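Local coordinates for protein cobalt-precorrin-5B C(1)-methyltransferase (Archaeoglobus fulgidus, PDB 1SR8) that probably catalyses the S-adenosylmethionine-dependent methylation of C-1 in cobalt-precorrin-5B, giving cobalt-precorrin-6A on the anaerobic route to adenosylcobalamin, at residues Ile31-Gly45 with Ile183-Leu197. Sequence-based numbering, arbitrary orientation.
Sequences ILTEDGYLRRGITTG and ILGTTGFVEPWCKKL
Bends at chi2 in both chains, -138° in Arg40 and 72° in Glu191, turn the guanidinium and carboxylate toward each other with their planes nearly coplanar, 28° apart. Arg40 NE meets Glu191 OE1 at 3.0 Å in an almost straight salt bridge lying in the guanidinium plane. A water links Arg40 NH2 to Glu191 OE2, and Ile31 CG1 sits over one guanidinium face. Arg40 NH1 donates to Gly28 O, NH2 also salt-bridges Asp4, and Glu191 OE2 also pairs with Lys201. A leucine in place of Arg40 would probably leave Glu191 OE1 and Asp4 without their charged mate, with the carboxylate held mainly by Lys201. Alongside, Ile31 CD1 presses on Leu197 CD1 at a tight 3.5 Å, while Leu38 CD1 lies against Leu197 CB. At the hairpin turn Lys196 reaches past Thr33 so that NZ meets Asp35 OD2 on its syn side (2.6 Å). Gly41 and Val190 exchange two backbone hydrogen bonds, and Thr43 N donates to Gly188 O. Farther along, Thr44 OG1 accepts a nearly straight bond from Leu184 N (2.9 Å), and Gly45 N returns one to Leu184 O. Thr43 OG1 caps Thr46 N and reaches Gly185 O through a water. The core is a small antiparallel three-stranded sheet, hairpin 30-33/36-42 edged by strand 189-190, with helix 195-204 starting against the hairpin and the loop from Ile183 meeting the N-terminus of helix 44-57.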
loop_
_atom_site.group_PDB
_atom_site.type_symbol
_atom_site.label_atom_id
_atom_site.label_comp_id
_atom_site.label_asym_id
_atom_site.label_seq_id
_atom_site.Cartn_x
_atom_site.Cartn_y
_atom_site.Cartn_z
ATOM N N ILE A 31 1.787 4.734 12.319
ATOM C CA ILE A 31 1.196 3.668 13.116
ATOM C C ILE A 31 1.781 3.883 14.514
ATOM O O ILE A 31 2.974 3.680 14.749
ATOM C CB ILE A 31 1.609 2.257 12.646
ATOM C CG1 ILE A 31 1.035 1.960 11.263
ATOM C CG2 ILE A 31 1.108 1.228 13.642
ATOM C CD1 ILE A 31 1.369 0.572 10.758
ATOM N N LEU A 32 0.939 4.316 15.434
ATOM C CA LEU A 32 1.368 4.567 16.796
ATOM C C LEU A 32 1.696 3.253 17.494
ATOM O O LEU A 32 0.979 2.266 17.343
ATOM C CB LEU A 32 0.252 5.307 17.532
ATOM C CG LEU A 32 0.292 5.503 19.041
ATOM C CD1 LEU A 32 1.495 6.339 19.445
ATOM C CD2 LEU A 32 -0.995 6.187 19.458
ATOM N N THR A 33 2.804 3.236 18.230
ATOM C CA THR A 33 3.200 2.046 18.973
ATOM C C THR A 33 3.252 2.363 20.466
ATOM O O THR A 33 3.009 3.501 20.893
ATOM C CB THR A 33 4.586 1.507 18.551
ATOM O OG1 THR A 33 5.614 2.372 19.047
ATOM C CG2 THR A 33 4.682 1.422 17.041
ATOM N N GLU A 34 3.568 1.339 21.248
ATOM C CA GLU A 34 3.660 1.449 22.700
ATOM C C GLU A 34 4.651 2.556 23.086
ATOM O O GLU A 34 4.409 3.329 24.016
ATOM C CB GLU A 34 4.112 0.099 23.269
ATOM C CG GLU A 34 3.631 -0.206 24.672
ATOM C CD GLU A 34 3.799 -1.676 25.029
ATOM O OE1 GLU A 34 4.933 -2.187 24.932
ATOM O OE2 GLU A 34 2.799 -2.321 25.405
ATOM N N ASP A 35 5.755 2.634 22.347
ATOM C CA ASP A 35 6.783 3.636 22.607
ATOM C C ASP A 35 7.285 4.316 21.331
ATOM O O ASP A 35 8.427 4.110 20.915
ATOM C CB ASP A 35 7.964 2.988 23.355
ATOM C CG ASP A 35 8.602 1.844 22.574
ATOM O OD1 ASP A 35 9.493 1.168 23.132
ATOM O OD2 ASP A 35 8.217 1.620 21.404
ATOM N N GLY A 36 6.435 5.130 20.713
ATOM C CA GLY A 36 6.841 5.819 19.500
ATOM C C GLY A 36 5.893 5.636 18.334
ATOM O O GLY A 36 4.711 5.361 18.529
ATOM N N TYR A 37 6.422 5.783 17.121
ATOM C CA TYR A 37 5.638 5.647 15.893
ATOM C C TYR A 37 6.360 4.788 14.855
ATOM O O TYR A 37 7.585 4.668 14.876
ATOM C CB TYR A 37 5.392 7.027 15.259
ATOM C CG TYR A 37 4.532 7.976 16.069
ATOM C CD1 TYR A 37 3.135 7.909 16.013
ATOM C CD2 TYR A 37 5.112 8.939 16.904
ATOM C CE1 TYR A 37 2.331 8.779 16.774
ATOM C CE2 TYR A 37 4.317 9.816 17.672
ATOM C CZ TYR A 37 2.930 9.729 17.602
ATOM O OH TYR A 37 2.147 10.576 18.362
ATOM N N LEU A 38 5.588 4.169 13.965
ATOM C CA LEU A 38 6.146 3.396 12.859
ATOM C C LEU A 38 5.671 4.201 11.653
ATOM O O LEU A 38 4.533 4.676 11.625
ATOM C CB LEU A 38 5.585 1.972 12.798
ATOM C CG LEU A 38 6.333 0.890 13.582
ATOM C CD1 LEU A 38 5.581 -0.431 13.500
ATOM C CD2 LEU A 38 7.726 0.729 13.019
ATOM N N ARG A 39 6.549 4.380 10.673
ATOM C CA ARG A 39 6.220 5.159 9.482
ATOM C C ARG A 39 5.737 4.300 8.304
ATOM O O ARG A 39 6.389 3.333 7.917
ATOM C CB ARG A 39 7.451 5.990 9.055
ATOM C CG ARG A 39 7.946 6.998 10.107
ATOM C CD ARG A 39 9.455 7.285 9.984
ATOM N NE ARG A 39 9.776 8.543 9.297
ATOM C CZ ARG A 39 9.706 9.765 9.842
ATOM N NH1 ARG A 39 9.321 9.926 11.106
ATOM N NH2 ARG A 39 10.030 10.838 9.121
ATOM N N ARG A 40 4.576 4.649 7.758
ATOM C CA ARG A 40 4.050 3.950 6.590
ATOM C C ARG A 40 4.702 4.605 5.372
ATOM O O ARG A 40 5.144 5.756 5.439
ATOM C CB ARG A 40 2.533 4.129 6.468
ATOM C CG ARG A 40 1.709 3.330 7.450
ATOM C CD ARG A 40 0.501 2.748 6.740
ATOM N NE ARG A 40 -0.335 1.936 7.615
ATOM C CZ ARG A 40 -1.211 2.431 8.484
ATOM N NH1 ARG A 40 -1.367 3.743 8.594
ATOM N NH2 ARG A 40 -1.938 1.615 9.238
ATOM N N GLY A 41 4.755 3.883 4.258
ATOM C CA GLY A 41 5.328 4.449 3.050
ATOM C C GLY A 41 4.220 4.700 2.050
ATOM O O GLY A 41 3.040 4.601 2.393
ATOM N N ILE A 42 4.588 5.055 0.823
ATOM C CA ILE A 42 3.610 5.276 -0.235
ATOM C C ILE A 42 3.894 4.232 -1.302
ATOM O O ILE A 42 5.053 3.892 -1.554
ATOM C CB ILE A 42 3.714 6.686 -0.872
ATOM C CG1 ILE A 42 5.155 6.958 -1.324
ATOM C CG2 ILE A 42 3.203 7.733 0.113
ATOM C CD1 ILE A 42 5.313 8.204 -2.185
ATOM N N THR A 43 2.842 3.711 -1.918
ATOM C CA THR A 43 2.993 2.697 -2.952
ATOM C C THR A 43 3.485 3.283 -4.283
ATOM O O THR A 43 3.525 4.497 -4.465
ATOM C CB THR A 43 1.655 2.022 -3.245
ATOM O OG1 THR A 43 0.703 3.031 -3.595
ATOM C CG2 THR A 43 1.162 1.251 -2.048
ATOM N N THR A 44 3.855 2.397 -5.205
ATOM C CA THR A 44 4.278 2.790 -6.541
ATOM C C THR A 44 3.089 3.516 -7.196
ATOM O O THR A 44 3.260 4.445 -7.989
ATOM C CB THR A 44 4.643 1.541 -7.370
ATOM O OG1 THR A 44 3.703 0.496 -7.088
ATOM C CG2 THR A 44 6.029 1.040 -7.011
ATOM N N GLY A 45 1.879 3.084 -6.844
ATOM C CA GLY A 45 0.680 3.702 -7.385
ATOM C C GLY A 45 0.541 5.129 -6.890
ATOM O O GLY A 45 0.214 6.035 -7.664
ATOM N N ILE A 183 2.995 -1.283 -11.118
ATOM C CA ILE A 183 2.540 -0.107 -10.404
ATOM C C ILE A 183 1.290 -0.613 -9.698
ATOM O O ILE A 183 0.314 -1.001 -10.339
ATOM C CB ILE A 183 2.208 1.039 -11.363
ATOM C CG1 ILE A 183 3.489 1.472 -12.081
ATOM C CG2 ILE A 183 1.590 2.199 -10.603
ATOM C CD1 ILE A 183 3.314 2.628 -13.027
ATOM N N LEU A 184 1.329 -0.632 -8.373
ATOM C CA LEU A 184 0.216 -1.152 -7.603
ATOM C C LEU A 184 0.013 -0.475 -6.255
ATOM O O LEU A 184 0.700 0.485 -5.914
ATOM C CB LEU A 184 0.431 -2.653 -7.413
ATOM C CG LEU A 184 1.809 -3.045 -6.885
ATOM C CD1 LEU A 184 1.819 -2.918 -5.367
ATOM C CD2 LEU A 184 2.139 -4.474 -7.293
ATOM N N GLY A 185 -0.952 -0.988 -5.498
ATOM C CA GLY A 185 -1.240 -0.444 -4.183
ATOM C C GLY A 185 -2.728 -0.432 -3.913
ATOM O O GLY A 185 -3.445 0.421 -4.434
ATOM N N THR A 186 -3.193 -1.374 -3.094
ATOM C CA THR A 186 -4.614 -1.468 -2.780
ATOM C C THR A 186 -5.130 -0.336 -1.903
ATOM O O THR A 186 -6.267 0.087 -2.068
ATOM C CB THR A 186 -4.956 -2.813 -2.101
ATOM O OG1 THR A 186 -4.002 -3.082 -1.064
ATOM C CG2 THR A 186 -4.951 -3.946 -3.125
ATOM N N THR A 187 -4.310 0.157 -0.977
ATOM C CA THR A 187 -4.742 1.247 -0.098
ATOM C C THR A 187 -4.087 2.572 -0.461
ATOM O O THR A 187 -4.625 3.632 -0.176
ATOM C CB THR A 187 -4.397 0.964 1.379
ATOM O OG1 THR A 187 -2.973 0.878 1.528
ATOM C CG2 THR A 187 -5.009 -0.332 1.830
ATOM N N GLY A 188 -2.918 2.492 -1.089
ATOM C CA GLY A 188 -2.168 3.677 -1.458
ATOM C C GLY A 188 -0.966 3.816 -0.532
ATOM O O GLY A 188 -0.053 4.596 -0.787
ATOM N N PHE A 189 -0.957 3.036 0.544
ATOM C CA PHE A 189 0.125 3.098 1.525
ATOM C C PHE A 189 0.891 1.789 1.600
ATOM O O PHE A 189 0.364 0.728 1.250
ATOM C CB PHE A 189 -0.445 3.411 2.915
ATOM C CG PHE A 189 -1.140 4.743 3.006
ATOM C CD1 PHE A 189 -0.496 5.842 3.560
ATOM C CD2 PHE A 189 -2.441 4.896 2.543
ATOM C CE1 PHE A 189 -1.139 7.078 3.653
ATOM C CE2 PHE A 189 -3.095 6.123 2.628
ATOM C CZ PHE A 189 -2.443 7.217 3.185
ATOM N N VAL A 190 2.141 1.877 2.056
ATOM C CA VAL A 190 2.990 0.705 2.218
ATOM C C VAL A 190 3.025 0.361 3.709
ATOM O O VAL A 190 3.429 1.182 4.528
ATOM C CB VAL A 190 4.431 0.979 1.714
ATOM C CG1 VAL A 190 5.359 -0.153 2.122
ATOM C CG2 VAL A 190 4.435 1.110 0.208
ATOM N N GLU A 191 2.568 -0.838 4.060
ATOM C CA GLU A 191 2.565 -1.284 5.448
ATOM C C GLU A 191 4.028 -1.560 5.819
ATOM O O GLU A 191 4.695 -2.353 5.148
ATOM C CB GLU A 191 1.722 -2.558 5.581
ATOM C CG GLU A 191 1.499 -3.017 7.016
ATOM C CD GLU A 191 0.531 -2.132 7.799
ATOM O OE1 GLU A 191 0.195 -1.023 7.332
ATOM O OE2 GLU A 191 0.107 -2.546 8.900
ATOM N N PRO A 192 4.542 -0.916 6.895
ATOM C CA PRO A 192 5.929 -1.065 7.366
ATOM C C PRO A 192 6.269 -2.380 8.055
ATOM O O PRO A 192 6.584 -2.417 9.249
ATOM C CB PRO A 192 6.104 0.128 8.288
ATOM C CG PRO A 192 4.759 0.216 8.926
ATOM C CD PRO A 192 3.799 0.014 7.767
ATOM N N TRP A 193 6.243 -3.457 7.282
ATOM C CA TRP A 193 6.535 -4.775 7.811
ATOM C C TRP A 193 7.932 -4.970 8.379
ATOM O O TRP A 193 8.929 -4.888 7.665
ATOM C CB TRP A 193 6.253 -5.827 6.742
ATOM C CG TRP A 193 4.779 -6.034 6.553
ATOM C CD1 TRP A 193 4.069 -5.914 5.389
ATOM C CD2 TRP A 193 3.829 -6.382 7.573
ATOM N NE1 TRP A 193 2.736 -6.166 5.624
ATOM C CE2 TRP A 193 2.560 -6.456 6.955
ATOM C CE3 TRP A 193 3.929 -6.639 8.953
ATOM C CZ2 TRP A 193 1.395 -6.775 7.670
ATOM C CZ3 TRP A 193 2.769 -6.956 9.665
ATOM C CH2 TRP A 193 1.521 -7.021 9.020
ATOM N N CYS A 194 7.964 -5.232 9.683
ATOM C CA CYS A 194 9.174 -5.492 10.461
ATOM C C CYS A 194 8.697 -6.182 11.749
ATOM O O CYS A 194 7.494 -6.368 11.944
ATOM C CB CYS A 194 9.899 -4.183 10.783
ATOM S SG CYS A 194 8.878 -2.893 11.536
ATOM N N LYS A 195 9.618 -6.566 12.625
ATOM C CA LYS A 195 9.225 -7.236 13.861
ATOM C C LYS A 195 8.420 -6.309 14.754
ATOM O O LYS A 195 7.408 -6.711 15.326
ATOM C CB LYS A 195 10.457 -7.732 14.618
ATOM C CG LYS A 195 11.371 -8.607 13.779
ATOM C CD LYS A 195 12.616 -9.019 14.556
ATOM C CE LYS A 195 13.810 -9.182 13.621
ATOM N NZ LYS A 195 14.156 -7.885 12.954
ATOM N N LYS A 196 8.871 -5.066 14.872
ATOM C CA LYS A 196 8.187 -4.086 15.699
ATOM C C LYS A 196 6.712 -3.970 15.312
ATOM O O LYS A 196 5.842 -3.920 16.182
ATOM C CB LYS A 196 8.869 -2.726 15.567
ATOM C CG LYS A 196 8.157 -1.574 16.284
ATOM C CD LYS A 196 8.215 -1.710 17.805
ATOM C CE LYS A 196 7.655 -0.468 18.506
ATOM N NZ LYS A 196 7.798 -0.577 19.997
ATOM N N LEU A 197 6.431 -3.925 14.012
ATOM C CA LEU A 197 5.049 -3.831 13.549
ATOM C C LEU A 197 4.266 -5.086 13.914
ATOM O O LEU A 197 3.146 -4.994 14.403
ATOM C CB LEU A 197 4.977 -3.626 12.028
ATOM C CG LEU A 197 3.560 -3.542 11.433
ATOM C CD1 LEU A 197 2.833 -2.329 12.010
ATOM C CD2 LEU A 197 3.633 -3.445 9.917
HETATM O O HOH W 1 4.452 -1.333 20.482
HETATM O O HOH W 2 -2.246 -1.100 9.805
HETATM O O HOH W 3 -1.808 2.739 -4.639
#